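Local coordinates for ABC transporter ATP-binding/permease protein Rv1747 (Mycobacterium tuberculosis, PDB 6CCD), which couples ATP use to the translocation of an unidentified substrate across the membrane and, through this N-terminal FHA domain, probably binds phosphothreonine peptides that regulate it, at residues H25-G30 with L49-D54; R57-D62 with V78-D83; L10-E15 with A35-A40; P42-A47 with V87-P92. All blocks are in the same frame, centred on the assembly; numbering follows the deposited sequence. Where two conformers were deposited one is given.

Contact 1. Residues H25-G30 with L49-D54; sequences HDVVVG and LLLRFD. With SO4 (sulfate ion), chain C.
Asp26 is caught between an arginine and a sulfate, an anion that probably came from the crystallisation liquor. Its OD1 accepts a hydrogen bond from Arg52 NE, part of a salt bridge, at 2.8 Å with an N-H...O angle of 165°. The donor approaches on the syn side but well out of the carboxylate plane, whereas OD1 lies almost within the guanidinium plane, and the two flat groups stand nearly perpendicular. The Arg52 chain starts with CG between the backbone N and the carbonyl carbon (chi1 72°), and CB, CD and NE all pack near Asp26 OD1. Close by, the backbone N of Asp26 donates to sulfate O4 at 2.7 Å, and His25 ND1 adds a longer bond to O1 at 3.3 Å. The same O4 comes within 3.1 Å of Asp26 OD1, a pairing of two oxygens whose repulsion Arg52 would be expected to temper.

Beyond this charged end, the strands 27-30 and 49-54 run antiparallel inside the mixed sheet of the FHA beta-sandwich. Val27 with Leu51 and Val29 with Leu49 are hydrogen-bonded pairs, each closed by two backbone bonds; Val28 with Leu50 is the non-hydrogen-bonded pair between them. The side chains of Val27, Val29, Leu49 and Leu51 share one face, which meets Leu97 and Phe99 of the opposing sheet. There Val29 CG2 rests on Leu51 CD1 at 3.8 Å. On the other face Val28 and Leu50 run abreast, Val28 CG2 touching Leu50 CD2 at 3.8 Å.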
# COMPACT_ATOMS: atom_id res chain seq x y z
N HIS A 25 -6.14 7.07 10.54
CA HIS A 25 -6.78 5.76 10.56
C HIS A 25 -6.12 4.83 9.54
O HIS A 25 -5.75 5.27 8.46
CB HIS A 25 -8.27 5.88 10.30
CG HIS A 25 -9.02 6.53 11.42
ND1 HIS A 25 -9.19 5.94 12.65
CD2 HIS A 25 -9.64 7.74 11.49
CE1 HIS A 25 -9.89 6.75 13.43
NE2 HIS A 25 -10.17 7.84 12.76
N ASP A 26 -5.96 3.56 9.89
CA ASP A 26 -5.27 2.63 9.01
C ASP A 26 -6.04 2.40 7.71
O ASP A 26 -7.26 2.21 7.73
CB ASP A 26 -5.05 1.29 9.72
CG ASP A 26 -4.11 1.39 10.92
OD1 ASP A 26 -3.45 2.44 11.11
OD2 ASP A 26 -4.03 0.40 11.68
N VAL A 27 -5.33 2.41 6.58
CA VAL A 27 -5.92 2.15 5.27
C VAL A 27 -5.71 0.69 4.89
O VAL A 27 -4.60 0.18 5.01
CB VAL A 27 -5.29 3.04 4.19
CG1 VAL A 27 -5.93 2.81 2.84
CG2 VAL A 27 -5.39 4.52 4.59
N VAL A 28 -6.75 0.01 4.41
CA VAL A 28 -6.61 -1.38 3.97
C VAL A 28 -6.51 -1.49 2.45
O VAL A 28 -7.36 -0.98 1.70
CB VAL A 28 -7.79 -2.24 4.45
CG1 VAL A 28 -7.65 -3.67 3.93
CG2 VAL A 28 -7.87 -2.21 5.98
N VAL A 29 -5.44 -2.16 2.01
CA VAL A 29 -5.24 -2.55 0.62
C VAL A 29 -5.43 -4.06 0.53
O VAL A 29 -4.80 -4.80 1.27
CB VAL A 29 -3.82 -2.22 0.10
CG1 VAL A 29 -3.67 -2.63 -1.39
CG2 VAL A 29 -3.50 -0.76 0.28
N GLY A 30 -6.29 -4.52 -0.37
CA GLY A 30 -6.42 -5.96 -0.52
C GLY A 30 -7.54 -6.38 -1.43
O GLY A 30 -8.18 -5.55 -2.09
N LEU A 49 -2.34 -5.26 2.75
CA LEU A 49 -1.50 -4.22 3.36
C LEU A 49 -2.30 -3.33 4.28
O LEU A 49 -3.48 -3.09 4.04
CB LEU A 49 -0.87 -3.32 2.30
CG LEU A 49 0.00 -3.91 1.21
CD1 LEU A 49 0.52 -2.75 0.38
CD2 LEU A 49 1.17 -4.73 1.82
N LEU A 50 -1.63 -2.80 5.31
CA LEU A 50 -2.15 -1.65 6.05
C LEU A 50 -1.29 -0.45 5.71
O LEU A 50 -0.07 -0.54 5.76
CB LEU A 50 -2.14 -1.91 7.56
CG LEU A 50 -2.99 -3.11 7.97
CD1 LEU A 50 -2.86 -3.35 9.47
CD2 LEU A 50 -4.45 -2.86 7.58
N LEU A 51 -1.92 0.67 5.38
CA LEU A 51 -1.16 1.92 5.21
C LEU A 51 -1.46 2.83 6.38
O LEU A 51 -2.61 2.95 6.78
CB LEU A 51 -1.53 2.63 3.90
CG LEU A 51 -1.64 1.73 2.66
CD1 LEU A 51 -2.05 2.54 1.43
CD2 LEU A 51 -0.32 1.00 2.41
N ARG A 52 -0.45 3.49 6.94
CA ARG A 52 -0.72 4.36 8.08
C ARG A 52 0.40 5.34 8.30
O ARG A 52 1.53 5.13 7.85
CB ARG A 52 -0.94 3.54 9.35
CG ARG A 52 0.34 2.91 9.91
CD ARG A 52 0.03 1.80 10.93
NE ARG A 52 -0.82 2.20 12.05
CZ ARG A 52 -0.38 2.44 13.28
NH1 ARG A 52 0.91 2.34 13.56
NH2 ARG A 52 -1.23 2.77 14.25
N PHE A 53 0.07 6.45 8.96
CA PHE A 53 1.05 7.48 9.28
C PHE A 53 1.51 7.25 10.71
O PHE A 53 0.72 7.33 11.65
CB PHE A 53 0.45 8.88 9.11
CG PHE A 53 1.45 9.99 9.21
CD1 PHE A 53 2.21 10.35 8.11
CD2 PHE A 53 1.63 10.67 10.40
CE1 PHE A 53 3.15 11.36 8.20
CE2 PHE A 53 2.57 11.68 10.49
CZ PHE A 53 3.32 12.03 9.39
N ASP A 54 2.80 6.98 10.88
CA ASP A 54 3.32 6.58 12.17
C ASP A 54 4.73 7.13 12.38
O ASP A 54 5.60 6.99 11.51
CB ASP A 54 3.33 5.05 12.29
CG ASP A 54 3.73 4.58 13.68
OD1 ASP A 54 3.18 5.10 14.67
OD2 ASP A 54 4.60 3.70 13.79
S SO4 C . -7.45 2.47 13.18
O1 SO4 C . -7.77 3.45 14.21
O2 SO4 C . -7.27 1.14 13.78
O3 SO4 C . -8.54 2.41 12.20
O4 SO4 C . -6.22 2.87 12.51
O HOH W 1 -4.15 3.97 13.95

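Contact 2. Residues R57-D62 with V78-D83; sequences RWVAID and VVDIYD
Arg57 sets out with CG between its backbone N and carbonyl carbon (chi1 74°), and a bend at chi3 (55°) kinks the chain at NE. The guanidinium lies by Asp80 and Tyr82. This describes one of two deposited conformers, so the details of the arginine end are less certain. In it, Arg57 NH2 makes a weak, though straight, bond to Asp80 OD1 at 3.3 Å as part of a salt bridge. OD1 lies in the plane of the guanidinium, and the carboxylate is turned almost perpendicular to it. Tyr82 comes in over a guanidinium face, with CE1 3.2 Å above the plane at its centre and the two planes 63° apart. The Asp80 oxygen also meets carbon: OD1 is 3.3 Å from Val59 CG1.

The backbones pair antiparallel. Ala60 and Val79 form a hydrogen-bonded pair, with Val79 N to Ala60 O at 2.8 Å and the return bond from Ala60 N to Val79 O at 2.9 Å. Val59 with Asp80 and Ile61 with Val78 are non-hydrogen-bonded pairs. Near Trp58 and Ile81 a water bridges Trp58 N and Ile81 O, while Ile81 N still reaches Trp58 O.

Strand 78-81 forms one edge of the mixed sheet of this FHA domain, and strand 57-62 joins it to strand 49-54. Trp58, Ala60, Val79 and Ile81 share the inward face: Ala60 and Ile81 pack on Phe99 of strand 96-101, Val79 meets strands 69-71 and 84-89, and Trp58 sends NE1 to Pro8 O.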
# COMPACT_ATOMS: atom_id res chain seq x y z
N ARG A 57 5.96 9.52 9.51
CA ARG A 57 6.02 9.10 8.11
C ARG A 57 4.92 8.11 7.76
O ARG A 57 4.40 7.39 8.62
CB ARG A 57 7.37 8.47 7.80
CG ARG A 57 7.53 7.07 8.39
CD ARG A 57 8.85 6.46 8.00
NE ARG A 57 9.95 7.35 8.39
CZ ARG A 57 11.20 6.96 8.57
NH1 ARG A 57 12.12 7.84 8.92
NH2 ARG A 57 11.53 5.68 8.40
N TRP A 58 4.57 8.07 6.47
CA TRP A 58 3.67 7.06 5.95
C TRP A 58 4.41 5.75 5.80
O TRP A 58 5.56 5.74 5.37
CB TRP A 58 3.09 7.49 4.60
CG TRP A 58 1.99 8.49 4.73
CD1 TRP A 58 2.08 9.84 4.56
CD2 TRP A 58 0.63 8.21 5.09
NE1 TRP A 58 0.85 10.43 4.79
CE2 TRP A 58 -0.06 9.45 5.12
CE3 TRP A 58 -0.08 7.04 5.38
CZ2 TRP A 58 -1.41 9.54 5.42
CZ3 TRP A 58 -1.42 7.14 5.69
CH2 TRP A 58 -2.07 8.38 5.70
N VAL A 59 3.76 4.65 6.16
CA VAL A 59 4.32 3.33 5.92
C VAL A 59 3.31 2.40 5.27
O VAL A 59 2.12 2.51 5.50
CB VAL A 59 4.85 2.67 7.22
CG1 VAL A 59 6.06 3.42 7.72
CG2 VAL A 59 3.75 2.62 8.29
N ALA A 60 3.81 1.49 4.43
CA ALA A 60 3.01 0.38 3.92
C ALA A 60 3.45 -0.89 4.63
O ALA A 60 4.61 -1.26 4.56
CB ALA A 60 3.18 0.22 2.42
N ILE A 61 2.51 -1.54 5.30
CA ILE A 61 2.78 -2.70 6.15
C ILE A 61 2.15 -3.96 5.60
O ILE A 61 0.95 -3.99 5.33
CB ILE A 61 2.25 -2.47 7.59
CG1 ILE A 61 2.90 -1.24 8.21
CG2 ILE A 61 2.47 -3.73 8.44
CD1 ILE A 61 2.12 -0.67 9.39
N ASP A 62 2.96 -5.00 5.42
CA ASP A 62 2.46 -6.34 5.06
C ASP A 62 1.65 -6.89 6.23
O ASP A 62 2.20 -7.11 7.31
CB ASP A 62 3.64 -7.27 4.73
CG ASP A 62 3.20 -8.64 4.22
OD1 ASP A 62 1.98 -8.95 4.21
OD2 ASP A 62 4.09 -9.44 3.83
N VAL A 78 7.75 -4.16 5.57
CA VAL A 78 7.27 -2.78 5.65
C VAL A 78 8.02 -1.94 4.62
O VAL A 78 9.19 -2.21 4.32
CB VAL A 78 7.44 -2.20 7.09
CG1 VAL A 78 8.91 -2.13 7.50
CG2 VAL A 78 6.79 -0.83 7.20
N VAL A 79 7.33 -0.96 4.05
CA VAL A 79 8.01 0.02 3.20
C VAL A 79 7.79 1.42 3.76
O VAL A 79 6.66 1.82 4.02
CB VAL A 79 7.50 -0.04 1.73
CG1 VAL A 79 8.00 1.16 0.93
CG2 VAL A 79 7.94 -1.35 1.07
N ASP A 80 8.89 2.15 3.96
CA ASP A 80 8.80 3.54 4.41
C ASP A 80 8.58 4.43 3.18
O ASP A 80 9.30 4.34 2.19
CB ASP A 80 10.06 3.96 5.19
CG ASP A 80 10.23 3.19 6.49
OD1 ASP A 80 9.39 3.33 7.41
OD2 ASP A 80 11.22 2.44 6.61
N ILE A 81 7.56 5.29 3.26
CA ILE A 81 7.21 6.18 2.17
C ILE A 81 7.53 7.64 2.51
O ILE A 81 6.73 8.32 3.15
CB ILE A 81 5.71 6.07 1.85
CG1 ILE A 81 5.30 4.59 1.74
CG2 ILE A 81 5.36 6.86 0.59
CD1 ILE A 81 3.78 4.36 1.82
N TYR A 82 8.69 8.12 2.08
CA TYR A 82 9.14 9.47 2.43
C TYR A 82 8.58 10.53 1.48
O TYR A 82 8.11 11.58 1.91
CB TYR A 82 10.66 9.54 2.43
CG TYR A 82 11.30 8.57 3.38
CD1 TYR A 82 11.48 8.90 4.71
CD2 TYR A 82 11.70 7.32 2.95
CE1 TYR A 82 12.06 8.01 5.59
CE2 TYR A 82 12.28 6.42 3.82
CZ TYR A 82 12.45 6.77 5.14
OH TYR A 82 13.03 5.87 6.01
N ASP A 83 8.66 10.26 0.18
CA ASP A 83 8.15 11.19 -0.81
C ASP A 83 7.34 10.49 -1.89
O ASP A 83 6.18 10.82 -2.14
CB ASP A 83 9.28 11.98 -1.46
CG ASP A 83 8.78 12.98 -2.49
OD1 ASP A 83 8.10 13.95 -2.09
OD2 ASP A 83 9.04 12.79 -3.69
O HOH W 2 5.56 10.14 4.67

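Contact 3. Residues L10-E15 with A35-A40; sequences LTVRYE and ADVRVA
The two sheets of the FHA beta-sandwich close on each other here, strand 10-14 of the antiparallel sheet facing the short strand 37-38 at the margin of the mixed one. Neither backbone pairs with the other; the contact is made by side chains across the interior. Deeper in the sandwich, Val12 CG1 touches Val37 CG2 at 4.2 Å, and Phe21 of strand 17-21 packs against both valines. Toward the end of the strand Tyr14 takes over, described here in one of two deposited conformers. Its CG is anti to the backbone N (chi1 164°), and the ring leans toward the chain that leaves strand 37-38. At the base of the side chain, Tyr14 CB comes to 4.4 Å from Val37 CG1. Tyr14 CE2 passes the backbone oxygen of Arg38 at 3.7 Å. Pro95 and Ile44 continue the apolar surroundings of Val39. That valine makes the main contact with the tyrosine. Its CG1 reaches the phenolic end, 3.6 Å from Tyr14 OH, and its CG2 forms a CH-pi contact 3.9 Å from the ring centroid, only 6° off the normal, while CB of Glu15 covers the opposite face of the same ring.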
# COMPACT_ATOMS: atom_id res chain seq x y z
N LEU A 10 -1.60 10.94 1.85
CA LEU A 10 -1.01 9.90 1.01
C LEU A 10 -1.93 9.58 -0.14
O LEU A 10 -3.09 9.21 0.07
CB LEU A 10 -0.74 8.64 1.83
CG LEU A 10 -0.19 7.48 1.00
CD1 LEU A 10 1.25 7.74 0.57
CD2 LEU A 10 -0.33 6.17 1.77
N THR A 11 -1.43 9.72 -1.35
CA THR A 11 -2.16 9.32 -2.54
C THR A 11 -1.66 7.96 -2.99
O THR A 11 -0.45 7.72 -3.05
CB THR A 11 -2.01 10.35 -3.67
OG1 THR A 11 -2.64 11.57 -3.25
CG2 THR A 11 -2.67 9.86 -4.96
N VAL A 12 -2.60 7.07 -3.24
CA VAL A 12 -2.31 5.73 -3.73
C VAL A 12 -2.88 5.58 -5.13
O VAL A 12 -4.09 5.69 -5.33
CB VAL A 12 -2.92 4.64 -2.82
CG1 VAL A 12 -2.53 3.24 -3.33
CG2 VAL A 12 -2.51 4.87 -1.36
N ARG A 13 -2.00 5.29 -6.09
CA ARG A 13 -2.40 5.07 -7.47
C ARG A 13 -2.26 3.60 -7.84
O ARG A 13 -1.17 3.03 -7.78
CB ARG A 13 -1.55 5.93 -8.41
CG ARG A 13 -2.11 6.06 -9.81
CD ARG A 13 -1.50 7.26 -10.53
NE ARG A 13 -1.59 8.47 -9.73
CZ ARG A 13 -0.56 9.03 -9.09
NH1 ARG A 13 0.65 8.49 -9.17
NH2 ARG A 13 -0.74 10.13 -8.38
N TYR A 14 -3.38 3.00 -8.22
CA TYR A 14 -3.40 1.60 -8.62
C TYR A 14 -4.21 1.41 -9.88
O TYR A 14 -5.38 1.80 -9.92
CB TYR A 14 -3.99 0.71 -7.53
CG TYR A 14 -4.35 -0.65 -8.08
CD1 TYR A 14 -3.36 -1.54 -8.47
CD2 TYR A 14 -5.68 -1.02 -8.26
CE1 TYR A 14 -3.67 -2.77 -8.99
CE2 TYR A 14 -6.00 -2.26 -8.79
CZ TYR A 14 -4.98 -3.12 -9.16
OH TYR A 14 -5.26 -4.35 -9.69
N GLU A 15 -3.61 0.79 -10.90
CA GLU A 15 -4.31 0.42 -12.14
C GLU A 15 -5.39 1.39 -12.60
O GLU A 15 -6.55 1.02 -12.75
CB GLU A 15 -4.93 -0.96 -11.97
CG GLU A 15 -3.95 -2.09 -12.21
CD GLU A 15 -3.21 -1.93 -13.53
OE1 GLU A 15 -3.88 -1.87 -14.59
OE2 GLU A 15 -1.97 -1.86 -13.50
N ALA A 35 -12.27 -3.26 0.87
CA ALA A 35 -10.95 -2.65 1.04
C ALA A 35 -10.96 -1.19 0.58
O ALA A 35 -11.68 -0.83 -0.35
CB ALA A 35 -9.88 -3.44 0.29
N ASP A 36 -10.17 -0.34 1.23
CA ASP A 36 -10.03 1.05 0.82
C ASP A 36 -9.39 1.17 -0.55
O ASP A 36 -9.71 2.06 -1.33
CB ASP A 36 -9.21 1.83 1.84
CG ASP A 36 -9.87 1.84 3.21
OD1 ASP A 36 -10.92 2.50 3.36
OD2 ASP A 36 -9.34 1.19 4.12
N VAL A 37 -8.46 0.27 -0.83
CA VAL A 37 -7.83 0.15 -2.14
C VAL A 37 -8.00 -1.31 -2.54
O VAL A 37 -7.32 -2.17 -2.01
CB VAL A 37 -6.33 0.52 -2.11
CG1 VAL A 37 -5.69 0.31 -3.46
CG2 VAL A 37 -6.12 1.98 -1.65
N ARG A 38 -8.94 -1.58 -3.44
CA ARG A 38 -9.28 -2.95 -3.80
C ARG A 38 -8.44 -3.42 -4.97
O ARG A 38 -8.40 -2.78 -6.02
CB ARG A 38 -10.78 -3.07 -4.15
CG ARG A 38 -11.19 -4.46 -4.62
CD ARG A 38 -12.45 -4.41 -5.51
NE ARG A 38 -12.82 -5.73 -6.03
CZ ARG A 38 -13.86 -5.96 -6.83
NH1 ARG A 38 -14.62 -4.95 -7.23
NH2 ARG A 38 -14.13 -7.19 -7.25
N VAL A 39 -7.77 -4.55 -4.77
CA VAL A 39 -6.94 -5.17 -5.80
C VAL A 39 -7.41 -6.62 -5.91
O VAL A 39 -7.23 -7.39 -4.98
CB VAL A 39 -5.44 -5.12 -5.43
CG1 VAL A 39 -4.59 -5.81 -6.50
CG2 VAL A 39 -4.98 -3.67 -5.22
N ALA A 40 -8.05 -6.96 -7.03
CA ALA A 40 -8.79 -8.22 -7.12
C ALA A 40 -7.95 -9.44 -7.51
O ALA A 40 -8.43 -10.57 -7.43
CB ALA A 40 -9.96 -8.07 -8.13

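Contact 4. Residues P42-A47 with V87-P92; sequences PLISRA and VHIGNP. With SO4 (sulfate ion), chain B.
The backbone N of Arg46 faces two oxygens of a sulfate, in the loop whose Leu43 and Ile44 meet Ile89 and Gly90. Arg46 N donates to sulfate O1 at 3.3 Å and nearly straight, at 168°, with a weak second bond from the same N to O4 at 3.1 Å. The arginine side chain runs past the anion, its CG 3.6 Å from O4, while NE turns to a salt bridge with Asp32 and Arg31 NH1 adds a further bond to the sulfate. The sulfate probably came from the crystallisation liquor, but in FHA domains this edge binds the phosphopeptide, as it probably does here. The loop 42-47 opens the family's Ser-X-X-His motif, Ser45 to His48, and Arg31 belongs to its Gly-Arg element; the anion is therefore consistent with a mimic of the phosphothreonine phosphate. Ser45 N is bonded to His48 ND1, and Ser45 OG to Leu66 N.

The other side of the loop is apolar and meets the end of strand 84-89. Ile44 reaches over with CD1, which lies 3.6 Å from Ile89 CG1 and equally close to Ile89 O; the two isoleucine side chains cross at about a right angle. Gly90, whose backbone angles suit glycine, lets Ile44 CD1 come to 3.7 Å from its CA. Leu43 touches Gly90 O with CD2 at 3.9 Å. Its CD1 meets the side-chain amide of Asn91, 3.9 Å from Asn91 ND2, and these two side chains are likewise set roughly perpendicular.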
# COMPACT_ATOMS: atom_id res chain seq x y z
N PRO A 42 -5.92 -12.76 -7.71
CA PRO A 42 -5.94 -13.86 -6.73
C PRO A 42 -4.65 -14.00 -5.90
O PRO A 42 -4.67 -14.67 -4.87
CB PRO A 42 -6.16 -15.11 -7.59
CG PRO A 42 -5.87 -14.70 -8.98
CD PRO A 42 -6.22 -13.25 -9.07
N LEU A 43 -3.55 -13.40 -6.33
CA LEU A 43 -2.33 -13.40 -5.51
C LEU A 43 -2.52 -12.65 -4.19
O LEU A 43 -1.79 -12.86 -3.22
CB LEU A 43 -1.18 -12.76 -6.28
CG LEU A 43 -0.50 -13.57 -7.39
CD1 LEU A 43 0.44 -12.67 -8.16
CD2 LEU A 43 0.24 -14.72 -6.75
N ILE A 44 -3.50 -11.75 -4.18
CA ILE A 44 -3.64 -10.79 -3.09
C ILE A 44 -4.59 -11.26 -1.99
O ILE A 44 -5.67 -11.79 -2.26
CB ILE A 44 -4.09 -9.44 -3.67
CG1 ILE A 44 -3.10 -9.01 -4.77
CG2 ILE A 44 -4.17 -8.35 -2.60
CD1 ILE A 44 -1.60 -9.14 -4.35
N SER A 45 -4.17 -11.09 -0.73
CA SER A 45 -5.00 -11.43 0.42
C SER A 45 -6.12 -10.40 0.62
O SER A 45 -6.03 -9.29 0.12
CB SER A 45 -4.14 -11.53 1.68
OG SER A 45 -3.17 -12.56 1.53
N ARG A 46 -7.16 -10.77 1.36
CA ARG A 46 -8.30 -9.86 1.53
C ARG A 46 -7.91 -8.55 2.19
O ARG A 46 -8.31 -7.48 1.75
CB ARG A 46 -9.41 -10.57 2.30
CG ARG A 46 -10.05 -11.67 1.44
CD ARG A 46 -11.19 -12.37 2.12
NE ARG A 46 -12.35 -11.51 2.32
CZ ARG A 46 -13.55 -11.98 2.62
NH1 ARG A 46 -13.74 -13.29 2.71
NH2 ARG A 46 -14.57 -11.16 2.81
N ALA A 47 -7.10 -8.63 3.25
CA ALA A 47 -6.53 -7.43 3.86
C ALA A 47 -5.02 -7.57 3.77
O ALA A 47 -4.38 -8.03 4.70
CB ALA A 47 -6.98 -7.26 5.31
N VAL A 87 5.64 0.10 -5.24
CA VAL A 87 5.84 -1.23 -4.71
C VAL A 87 5.01 -2.22 -5.52
O VAL A 87 4.15 -1.82 -6.33
CB VAL A 87 5.43 -1.34 -3.22
CG1 VAL A 87 6.21 -0.35 -2.37
CG2 VAL A 87 3.91 -1.12 -3.06
N HIS A 88 5.28 -3.51 -5.33
CA HIS A 88 4.44 -4.56 -5.88
C HIS A 88 3.95 -5.45 -4.76
O HIS A 88 4.69 -5.73 -3.82
CB HIS A 88 5.20 -5.39 -6.91
CG HIS A 88 5.65 -4.61 -8.10
ND1 HIS A 88 4.93 -4.57 -9.28
CD2 HIS A 88 6.73 -3.82 -8.29
CE1 HIS A 88 5.56 -3.80 -10.15
NE2 HIS A 88 6.65 -3.34 -9.58
N ILE A 89 2.70 -5.90 -4.85
CA ILE A 89 2.20 -6.87 -3.90
C ILE A 89 1.94 -8.19 -4.61
O ILE A 89 1.58 -8.20 -5.79
CB ILE A 89 0.92 -6.38 -3.20
CG1 ILE A 89 -0.08 -5.84 -4.23
CG2 ILE A 89 1.26 -5.26 -2.20
CD1 ILE A 89 -1.39 -5.35 -3.59
N GLY A 90 2.12 -9.29 -3.88
CA GLY A 90 1.81 -10.62 -4.40
C GLY A 90 2.98 -11.32 -5.07
O GLY A 90 3.05 -12.54 -5.10
N ASN A 91 3.90 -10.53 -5.62
CA ASN A 91 5.05 -11.03 -6.37
C ASN A 91 5.84 -9.83 -6.85
O ASN A 91 5.30 -8.73 -6.84
CB ASN A 91 4.60 -11.88 -7.58
CG ASN A 91 4.78 -13.38 -7.35
OD1 ASN A 91 5.54 -13.80 -6.47
ND2 ASN A 91 4.08 -14.19 -8.13
N PRO A 92 7.10 -10.02 -7.28
CA PRO A 92 7.85 -8.88 -7.83
C PRO A 92 7.17 -8.24 -9.04
O PRO A 92 7.34 -7.05 -9.28
CB PRO A 92 9.20 -9.51 -8.24
CG PRO A 92 8.92 -10.98 -8.35
CD PRO A 92 7.91 -11.25 -7.27
S SO4 B . -7.31 -14.46 2.14
O1 SO4 B . -7.29 -13.46 3.20
O2 SO4 B . -6.18 -15.37 2.32
O3 SO4 B . -8.57 -15.23 2.14
O4 SO4 B . -7.20 -13.79 0.86

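Contacts 1 and 2 are partly buried strand pairings within the mixed sheet, joined because strands 49-54 and 57-62 are neighbours: Leu50 O meets Ile61 N, and Arg52 O meets Val59 N. Each has a backbone ladder and an apolar inner face, contact 2's ladder looser at one end; the salt bridge is firm in contact 1 and weak in contact 2. Contact 3 instead spans the two sheets, is buried and relies on side-chain packing alone. Contact 4, also buried, joins a loop to a strand end at the probable phosphopeptide-binding edge, apolar inside and anion-binding outside. Val39 links contacts 3 and 4 by touching Ile44, and Leu49 of contact 1 packs on Ile89 of contact 4.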